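Local atomic coordinates of ribosomal protein s2-related protein (Deinococcus radiodurans, PDB entry 2JH3), a protein that carries a 4Fe-4S cluster, has chelatase-like domains beside two novel ones, and may act as a sirohydrochlorin ferrochelatase. Residues P327-R331 against L366-L371; Y302-L308 against W355-P361. All blocks are in the same frame, centred on the assembly; numbering follows the deposited sequence.

Contact 1 of 2, residues P327-R331 against L366-L371; sequences PEGLR and LGLELL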
ATOM      1  N   PRO A 327      -9.120   4.364 -24.893  1.00 20.63           N
ATOM      2  CA  PRO A 327      -7.849   4.254 -24.102  1.00 20.77           C
ATOM      3  C   PRO A 327      -7.661   5.349 -23.100  1.00 21.74           C
ATOM      4  O   PRO A 327      -7.208   5.161 -21.957  1.00 20.93           O
ATOM      5  CB  PRO A 327      -6.780   4.342 -25.195  1.00 21.58           C
ATOM      6  CG  PRO A 327      -7.459   3.890 -26.403  1.00 18.65           C
ATOM      7  CD  PRO A 327      -8.864   4.220 -26.337  1.00 22.02           C
ATOM      8  N   GLU A 328      -8.081   6.550 -23.484  1.00 21.86           N
ATOM      9  CA  GLU A 328      -7.910   7.705 -22.621  1.00 20.93           C
ATOM     10  C   GLU A 328      -8.852   7.673 -21.419  1.00 20.84           C
ATOM     11  O   GLU A 328      -8.488   8.141 -20.302  1.00 21.67           O
ATOM     12  CB  GLU A 328      -8.118   9.016 -23.426  1.00 22.73           C
ATOM     13  CG  GLU A 328      -7.082   9.335 -24.521  1.00 23.56           C
ATOM     14  CD  GLU A 328      -7.319   8.639 -25.902  1.00 24.80           C
ATOM     15  OE1 GLU A 328      -8.253   7.827 -26.025  1.00 25.60           O
ATOM     16  OE2 GLU A 328      -6.590   8.955 -26.889  1.00 24.56           O
ATOM     17  N   GLY A 329     -10.066   7.214 -21.617  1.00 19.94           N
ATOM     18  CA  GLY A 329     -10.982   6.977 -20.512  1.00 19.98           C
ATOM     19  C   GLY A 329     -10.497   5.959 -19.486  1.00 19.42           C
ATOM     20  O   GLY A 329     -10.673   6.126 -18.264  1.00 17.23           O
ATOM     21  N   LEU A 330     -10.002   4.844 -20.004  1.00 19.00           N
ATOM     22  CA  LEU A 330      -9.365   3.813 -19.174  1.00 19.56           C
ATOM     23  C   LEU A 330      -8.206   4.372 -18.366  1.00 19.43           C
ATOM     24  O   LEU A 330      -8.108   4.083 -17.173  1.00 21.33           O
ATOM     25  CB  LEU A 330      -8.860   2.704 -20.066  1.00 19.31           C
ATOM     26  CG  LEU A 330      -8.036   1.551 -19.467  1.00 19.76           C
ATOM     27  CD1 LEU A 330      -8.777   0.957 -18.307  1.00 20.78           C
ATOM     28  CD2 LEU A 330      -7.778   0.507 -20.484  1.00 18.60           C
ATOM     29  N   ARG A 331      -7.329   5.134 -19.018  1.00 20.66           N
ATOM     30  CA  ARG A 331      -6.206   5.847 -18.393  1.00 19.90           C
ATOM     31  C   ARG A 331      -6.629   6.803 -17.233  1.00 21.04           C
ATOM     32  O   ARG A 331      -6.159   6.695 -16.067  1.00 19.95           O
ATOM     33  CB  ARG A 331      -5.359   6.543 -19.482  1.00 20.77           C
ATOM     34  CG  ARG A 331      -4.194   7.399 -18.921  1.00 20.40           C
ATOM     35  CD  ARG A 331      -4.552   8.906 -18.894  1.00 32.42           C
ATOM     36  NE  ARG A 331      -4.304   9.450 -20.257  1.00 33.70           N
ATOM     37  CZ  ARG A 331      -5.140  10.168 -20.985  1.00 35.83           C
ATOM     38  NH1 ARG A 331      -6.303  10.586 -20.552  1.00 37.44           N
ATOM     39  NH2 ARG A 331      -4.774  10.520 -22.178  1.00 41.44           N
ATOM     40  N   LEU A 366      -2.923   1.026 -27.576  1.00 19.07           N
ATOM     41  CA  LEU A 366      -2.918   2.305 -26.796  1.00 19.69           C
ATOM     42  C   LEU A 366      -3.543   2.150 -25.438  1.00 17.59           C
ATOM     43  O   LEU A 366      -3.043   2.664 -24.509  1.00 17.22           O
ATOM     44  CB  LEU A 366      -3.537   3.481 -27.579  1.00 19.74           C
ATOM     45  CG  LEU A 366      -3.369   4.891 -26.949  1.00 20.15           C
ATOM     46  CD1 LEU A 366      -1.927   5.298 -26.796  1.00 22.24           C
ATOM     47  CD2 LEU A 366      -4.165   5.944 -27.789  1.00 20.72           C
ATOM     48  N   GLY A 367      -4.649   1.440 -25.331  1.00 18.02           N
ATOM     49  CA  GLY A 367      -5.226   1.098 -24.090  1.00 18.92           C
ATOM     50  C   GLY A 367      -4.318   0.499 -23.057  1.00 18.12           C
ATOM     51  O   GLY A 367      -4.170   1.006 -21.953  1.00 17.98           O
ATOM     52  N   LEU A 368      -3.615  -0.515 -23.483  1.00 18.47           N
ATOM     53  CA  LEU A 368      -2.663  -1.219 -22.635  1.00 18.62           C
ATOM     54  C   LEU A 368      -1.396  -0.456 -22.386  1.00 18.60           C
ATOM     55  O   LEU A 368      -0.866  -0.551 -21.293  1.00 19.52           O
ATOM     56  CB  LEU A 368      -2.336  -2.611 -23.244  1.00 19.19           C
ATOM     57  CG  LEU A 368      -2.973  -3.952 -22.805  1.00 26.82           C
ATOM     58  CD1 LEU A 368      -3.917  -3.937 -21.593  1.00 31.10           C
ATOM     59  CD2 LEU A 368      -3.557  -4.733 -23.862  1.00 29.63           C
ATOM     60  N   GLU A 369      -0.922   0.318 -23.369  1.00 19.41           N
ATOM     61  CA  GLU A 369       0.201   1.184 -23.176  1.00 20.24           C
ATOM     62  C   GLU A 369      -0.044   2.353 -22.211  1.00 20.76           C
ATOM     63  O   GLU A 369       0.884   2.708 -21.465  1.00 21.05           O
ATOM     64  CB  GLU A 369       0.718   1.756 -24.486  1.00 21.51           C
ATOM     65  CG  GLU A 369       2.130   2.297 -24.300  1.00 26.00           C
ATOM     66  CD  GLU A 369       3.145   1.156 -24.316  1.00 32.80           C
ATOM     67  OE1 GLU A 369       3.338   0.617 -25.436  1.00 33.34           O
ATOM     68  OE2 GLU A 369       3.713   0.783 -23.262  1.00 31.52           O
ATOM     69  N   LEU A 370      -1.229   2.962 -22.220  1.00 19.32           N
ATOM     70  CA  LEU A 370      -1.497   3.961 -21.244  1.00 19.78           C
ATOM     71  C   LEU A 370      -1.787   3.371 -19.820  1.00 20.11           C
ATOM     72  O   LEU A 370      -1.611   4.065 -18.837  1.00 22.59           O
ATOM     73  CB  LEU A 370      -2.657   4.858 -21.711  1.00 19.01           C
ATOM     74  CG  LEU A 370      -2.454   5.698 -22.991  1.00 17.84           C
ATOM     75  CD1 LEU A 370      -3.699   6.440 -23.400  1.00 19.73           C
ATOM     76  CD2 LEU A 370      -1.197   6.652 -22.943  1.00 19.85           C
ATOM     77  N   LEU A 371      -2.337   2.168 -19.747  1.00 19.78           N
ATOM     78  CA  LEU A 371      -2.722   1.528 -18.506  1.00 19.14           C
ATOM     79  C   LEU A 371      -1.501   1.019 -17.740  1.00 18.52           C
ATOM     80  O   LEU A 371      -1.316   1.233 -16.535  1.00 17.17           O
ATOM     81  CB  LEU A 371      -3.599   0.333 -18.817  1.00 19.17           C
ATOM     82  CG  LEU A 371      -3.979  -0.542 -17.587  1.00 19.38           C
ATOM     83  CD1 LEU A 371      -4.807   0.153 -16.609  1.00 19.09           C
ATOM     84  CD2 LEU A 371      -4.760  -1.740 -18.070  1.00 20.37           C
TER
HETATM   85  O   HOH W   1      -5.539   3.079 -20.813  1.00 33.58           O

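Contact 2 of 2, residues Y302-L308 against W355-P361; sequences YGGLFEL and WRAVLSP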
ATOM      1  N   TYR A 302     -14.358 -10.194 -26.294  1.00 23.03           N
ATOM      2  CA  TYR A 302     -15.740  -9.761 -26.127  1.00 23.00           C
ATOM      3  C   TYR A 302     -16.275  -9.643 -27.578  1.00 22.64           C
ATOM      4  O   TYR A 302     -16.229  -8.586 -28.168  1.00 19.71           O
ATOM      5  CB  TYR A 302     -15.701  -8.393 -25.417  1.00 24.62           C
ATOM      6  CG  TYR A 302     -17.051  -7.801 -25.088  1.00 25.35           C
ATOM      7  CD1 TYR A 302     -17.846  -8.379 -24.131  1.00 30.90           C
ATOM      8  CD2 TYR A 302     -17.520  -6.661 -25.715  1.00 24.52           C
ATOM      9  CE1 TYR A 302     -19.107  -7.849 -23.844  1.00 31.27           C
ATOM     10  CE2 TYR A 302     -18.776  -6.126 -25.425  1.00 21.93           C
ATOM     11  CZ  TYR A 302     -19.556  -6.704 -24.481  1.00 29.77           C
ATOM     12  OH  TYR A 302     -20.826  -6.227 -24.171  1.00 24.50           O
ATOM     13  N   GLY A 303     -16.640 -10.775 -28.154  1.00 21.64           N
ATOM     14  CA  GLY A 303     -16.948 -10.907 -29.594  1.00 23.18           C
ATOM     15  C   GLY A 303     -15.786 -10.456 -30.377  1.00 22.44           C
ATOM     16  O   GLY A 303     -14.700 -10.973 -30.216  1.00 25.58           O
ATOM     17  N   GLY A 304     -15.959  -9.482 -31.244  1.00 21.59           N
ATOM     18  CA  GLY A 304     -14.815  -8.805 -31.861  1.00 21.02           C
ATOM     19  C   GLY A 304     -14.114  -7.642 -31.202  1.00 20.70           C
ATOM     20  O   GLY A 304     -13.188  -7.080 -31.774  1.00 19.53           O
ATOM     21  N   LEU A 305     -14.500  -7.301 -29.982  1.00 19.30           N
ATOM     22  CA  LEU A 305     -13.783  -6.312 -29.215  1.00 18.39           C
ATOM     23  C   LEU A 305     -13.078  -7.074 -28.042  1.00 17.90           C
ATOM     24  O   LEU A 305     -13.055  -8.299 -27.999  1.00 15.01           O
ATOM     25  CB  LEU A 305     -14.767  -5.288 -28.627  1.00 16.28           C
ATOM     26  CG  LEU A 305     -15.744  -4.761 -29.683  1.00 18.27           C
ATOM     27  CD1 LEU A 305     -16.781  -4.005 -29.047  1.00 18.46           C
ATOM     28  CD2 LEU A 305     -15.032  -3.942 -30.731  1.00 22.53           C
ATOM     29  N   PHE A 306     -12.560  -6.285 -27.111  1.00 18.25           N
ATOM     30  CA  PHE A 306     -11.925  -6.834 -25.939  1.00 18.92           C
ATOM     31  C   PHE A 306     -12.503  -6.181 -24.724  1.00 18.75           C
ATOM     32  O   PHE A 306     -12.777  -4.958 -24.750  1.00 18.87           O
ATOM     33  CB  PHE A 306     -10.418  -6.627 -26.037  1.00 20.30           C
ATOM     34  CG  PHE A 306      -9.820  -7.413 -27.098  1.00 19.14           C
ATOM     35  CD1 PHE A 306      -9.530  -8.796 -26.899  1.00 16.99           C
ATOM     36  CD2 PHE A 306      -9.569  -6.825 -28.320  1.00 22.29           C
ATOM     37  CE1 PHE A 306      -9.008  -9.534 -27.960  1.00 20.97           C
ATOM     38  CE2 PHE A 306      -9.056  -7.592 -29.387  1.00 23.88           C
ATOM     39  CZ  PHE A 306      -8.777  -8.916 -29.187  1.00 22.00           C
ATOM     40  N   GLU A 307     -12.633  -6.938 -23.650  1.00 18.18           N
ATOM     41  CA  GLU A 307     -13.028  -6.317 -22.345  1.00 17.81           C
ATOM     42  C   GLU A 307     -11.855  -6.376 -21.359  1.00 18.78           C
ATOM     43  O   GLU A 307     -11.155  -7.397 -21.253  1.00 18.94           O
ATOM     44  CB  GLU A 307     -14.227  -7.017 -21.727  1.00 19.31           C
ATOM     45  CG  GLU A 307     -14.794  -6.194 -20.511  1.00 20.18           C
ATOM     46  CD  GLU A 307     -15.407  -6.998 -19.342  1.00 21.28           C
ATOM     47  OE1 GLU A 307     -16.608  -6.782 -19.029  1.00 20.66           O
ATOM     48  OE2 GLU A 307     -14.710  -7.824 -18.733  1.00 24.28           O
ATOM     49  N   LEU A 308     -11.576  -5.265 -20.696  1.00 18.94           N
ATOM     50  CA  LEU A 308     -10.649  -5.241 -19.554  1.00 17.84           C
ATOM     51  C   LEU A 308     -11.389  -4.869 -18.251  1.00 17.46           C
ATOM     52  O   LEU A 308     -12.347  -4.051 -18.234  1.00 16.39           O
ATOM     53  CB  LEU A 308      -9.545  -4.250 -19.847  1.00 18.15           C
ATOM     54  CG  LEU A 308      -8.588  -4.485 -21.041  1.00 22.48           C
ATOM     55  CD1 LEU A 308      -9.268  -4.200 -22.427  1.00 30.67           C
ATOM     56  CD2 LEU A 308      -7.500  -3.644 -20.994  1.00 21.14           C
ATOM     57  N   TRP A 355     -14.528  -0.569 -12.586  1.00 17.50           N
ATOM     58  CA  TRP A 355     -14.522  -0.124 -13.972  1.00 19.02           C
ATOM     59  C   TRP A 355     -14.476  -1.284 -14.952  1.00 18.38           C
ATOM     60  O   TRP A 355     -14.093  -2.411 -14.593  1.00 17.94           O
ATOM     61  CB  TRP A 355     -13.361   0.827 -14.185  1.00 17.81           C
ATOM     62  CG  TRP A 355     -12.019   0.152 -13.936  1.00 20.06           C
ATOM     63  CD1 TRP A 355     -11.361   0.122 -12.781  1.00 19.54           C
ATOM     64  CD2 TRP A 355     -11.207  -0.588 -14.875  1.00 16.06           C
ATOM     65  NE1 TRP A 355     -10.235  -0.582 -12.891  1.00 17.76           N
ATOM     66  CE2 TRP A 355     -10.119  -1.072 -14.164  1.00 18.70           C
ATOM     67  CE3 TRP A 355     -11.322  -0.899 -16.232  1.00 19.78           C
ATOM     68  CZ2 TRP A 355      -9.094  -1.828 -14.769  1.00 18.83           C
ATOM     69  CZ3 TRP A 355     -10.314  -1.632 -16.834  1.00 17.96           C
ATOM     70  CH2 TRP A 355      -9.240  -2.118 -16.101  1.00 18.40           C
ATOM     71  N   ARG A 356     -14.894  -1.054 -16.198  1.00 20.12           N
ATOM     72  CA  ARG A 356     -14.637  -2.017 -17.308  1.00 19.88           C
ATOM     73  C   ARG A 356     -14.367  -1.282 -18.628  1.00 20.85           C
ATOM     74  O   ARG A 356     -15.044  -0.306 -18.935  1.00 21.16           O
ATOM     75  CB  ARG A 356     -15.774  -3.037 -17.494  1.00 20.35           C
ATOM     76  CG  ARG A 356     -16.989  -2.589 -18.203  1.00 21.62           C
ATOM     77  CD  ARG A 356     -18.164  -3.481 -18.070  1.00 20.46           C
ATOM     78  NE  ARG A 356     -18.300  -4.416 -19.200  1.00 20.72           N
ATOM     79  CZ  ARG A 356     -18.904  -4.151 -20.353  1.00 20.03           C
ATOM     80  NH1 ARG A 356     -18.980  -5.088 -21.280  1.00 18.31           N
ATOM     81  NH2 ARG A 356     -19.493  -2.983 -20.558  1.00 18.20           N
ATOM     82  N   ALA A 357     -13.358  -1.683 -19.368  1.00 19.08           N
ATOM     83  CA  ALA A 357     -13.089  -1.023 -20.609  1.00 19.36           C
ATOM     84  C   ALA A 357     -13.466  -1.938 -21.723  1.00 19.61           C
ATOM     85  O   ALA A 357     -13.044  -3.109 -21.726  1.00 19.42           O
ATOM     86  CB  ALA A 357     -11.618  -0.640 -20.745  1.00 18.38           C
ATOM     87  N   VAL A 358     -14.194  -1.426 -22.717  1.00 19.24           N
ATOM     88  CA  VAL A 358     -14.472  -2.216 -23.925  1.00 19.51           C
ATOM     89  C   VAL A 358     -13.793  -1.557 -25.091  1.00 20.59           C
ATOM     90  O   VAL A 358     -14.120  -0.435 -25.440  1.00 21.37           O
ATOM     91  CB  VAL A 358     -15.971  -2.393 -24.129  1.00 20.12           C
ATOM     92  CG1 VAL A 358     -16.284  -3.075 -25.486  1.00 20.52           C
ATOM     93  CG2 VAL A 358     -16.554  -3.235 -23.037  1.00 19.39           C
ATOM     94  N   LEU A 359     -12.756  -2.211 -25.640  1.00 21.67           N
ATOM     95  CA  LEU A 359     -11.884  -1.646 -26.677  1.00 20.81           C
ATOM     96  C   LEU A 359     -11.905  -2.462 -27.990  1.00 21.75           C
ATOM     97  O   LEU A 359     -11.999  -3.660 -27.985  1.00 16.97           O
ATOM     98  CB  LEU A 359     -10.400  -1.582 -26.213  1.00 21.68           C
ATOM     99  CG  LEU A 359     -10.119  -0.749 -24.975  1.00 22.72           C
ATOM    100  CD1 LEU A 359      -8.659  -0.685 -24.618  1.00 23.57           C
ATOM    101  CD2 LEU A 359     -10.694   0.678 -25.040  1.00 26.54           C
ATOM    102  N   SER A 360     -11.888  -1.735 -29.103  1.00 21.76           N
ATOM    103  CA  SER A 360     -11.728  -2.318 -30.379  1.00 21.88           C
ATOM    104  C   SER A 360     -10.303  -2.843 -30.501  1.00 22.35           C
ATOM    105  O   SER A 360      -9.409  -2.409 -29.756  1.00 21.18           O
ATOM    106  CB  SER A 360     -11.965  -1.207 -31.394  1.00 22.19           C
ATOM    107  OG  SER A 360     -10.885  -0.310 -31.375  1.00 18.95           O
ATOM    108  N   PRO A 361     -10.079  -3.780 -31.417  1.00 22.01           N
ATOM    109  CA  PRO A 361      -8.716  -4.161 -31.636  1.00 23.93           C
ATOM    110  C   PRO A 361      -7.734  -3.058 -31.972  1.00 23.17           C
ATOM    111  O   PRO A 361      -6.535  -3.167 -31.591  1.00 25.36           O
ATOM    112  CB  PRO A 361      -8.816  -5.148 -32.845  1.00 22.74           C
ATOM    113  CG  PRO A 361     -10.109  -5.775 -32.625  1.00 21.71           C
ATOM    114  CD  PRO A 361     -11.013  -4.657 -32.166  1.00 22.57           C
TER
HETATM  115  O   HOH W   2     -19.048  -7.954 -20.213  1.00 36.43           O

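Contact 1 of 2, residues P327-R331 against L366-L371
With CG anti to the carbonyl carbon (chi1 -63°) and an extended second torsion, Leu370 reaches across to the helix of Pro327 and Arg331, its CD1 lying 4.1 Å from Pro327 CB. Leu366 takes the other course: CG turned anti to the backbone N (chi1 -170°) lies against the proline ring, with Leu366 CG 3.9 Å from Pro327 CB, the two side chains crossing at about a right angle. The same ring carbon also presses on the backbone beside it, Pro327 CB standing 3.6 Å from Gly367 N. Further along, the aliphatic root of Arg331 takes over, its CB 3.9 Å from Leu370 CB. These residues form a near-parallel helix pair, with axes 8.5 Å apart at their closest and crossing at -23°; helices 327-333 and 361-371 are joined through strand 355-359 in the DR2241 stabilising domain. No direct hydrogen bond links the segments. Instead, one water donates to Pro327 O at 2.9 Å and to Gly367 O at 2.7 Å, bridging two carbonyls that also accept the helical bonds of Arg331 N and Leu371 N. Beyond the pair, Glu328 OE2, salt-bridged to Arg31 of helix 18-35, lies 4.0 Å from Leu366 CD2.

Contact 2 of 2, residues Y302-L308 against W355-P361
Glu307 and Arg356 make a salt bridge across neighbouring strands: Arg356 NE donates to Glu307 OE1 at 2.9 Å, meeting the oxygen on its anti side and keeping it close to the guanidinium plane, while carboxylate and guanidinium are turned 76° apart. With CG anti to the backbone N (chi1 -169°) and a bend at chi2, Glu307 brings OE1 to the arginine. A water joins the same oxygen to Arg356 NH1, and Arg309 is a second cationic partner. Beneath this lies the antiparallel ladder, with Phe306-Leu359 and Leu308-Ala357 as hydrogen-bonded pairs and Glu307-Val358 as the non-hydrogen-bonded pair between them. A type II' turn from Tyr302 to Leu305 closes the hairpin to strand 297-302. On the face of Glu307, Val358 CG1 meets Tyr302 CD2 at 3.8 Å and Leu305 CD1 at 3.7 Å, and Val358 CG2 lies over the rim of one guanidinium face of Arg356. The other face is apolar: Leu308 CD1 crosses to Leu359 CD1 at 4.2 Å, and Phe306 CE2 meets Pro361 CG at 3.9 Å. The two strands thus pair a mixed face, where a salt bridge sits beside apolar groups, with a hydrophobic face turned to helices.

Overall arrangement
Contacts 1 and 2 are two layers of one alpha/beta unit, their centres about 12 Å apart: the helix pair of contact 1 packs on the apolar face of the sheet in contact 2. Leu330 CD1 lies 3.4 Å from Trp355 CZ3, and Leu368 CD1 is 3.6 Å from Leu308 CD2, so each helix has its own foothold on the strands. Leu359 CD1 is 3.9 Å from Gly367 CA. Along the chain the segments alternate, strand 355-359 following helix 327-333 and leading directly into helix 361-371. Both contacts lie away from the 4Fe-4S cluster and its ligands Cys422, Cys425, Cys450 and Cys454.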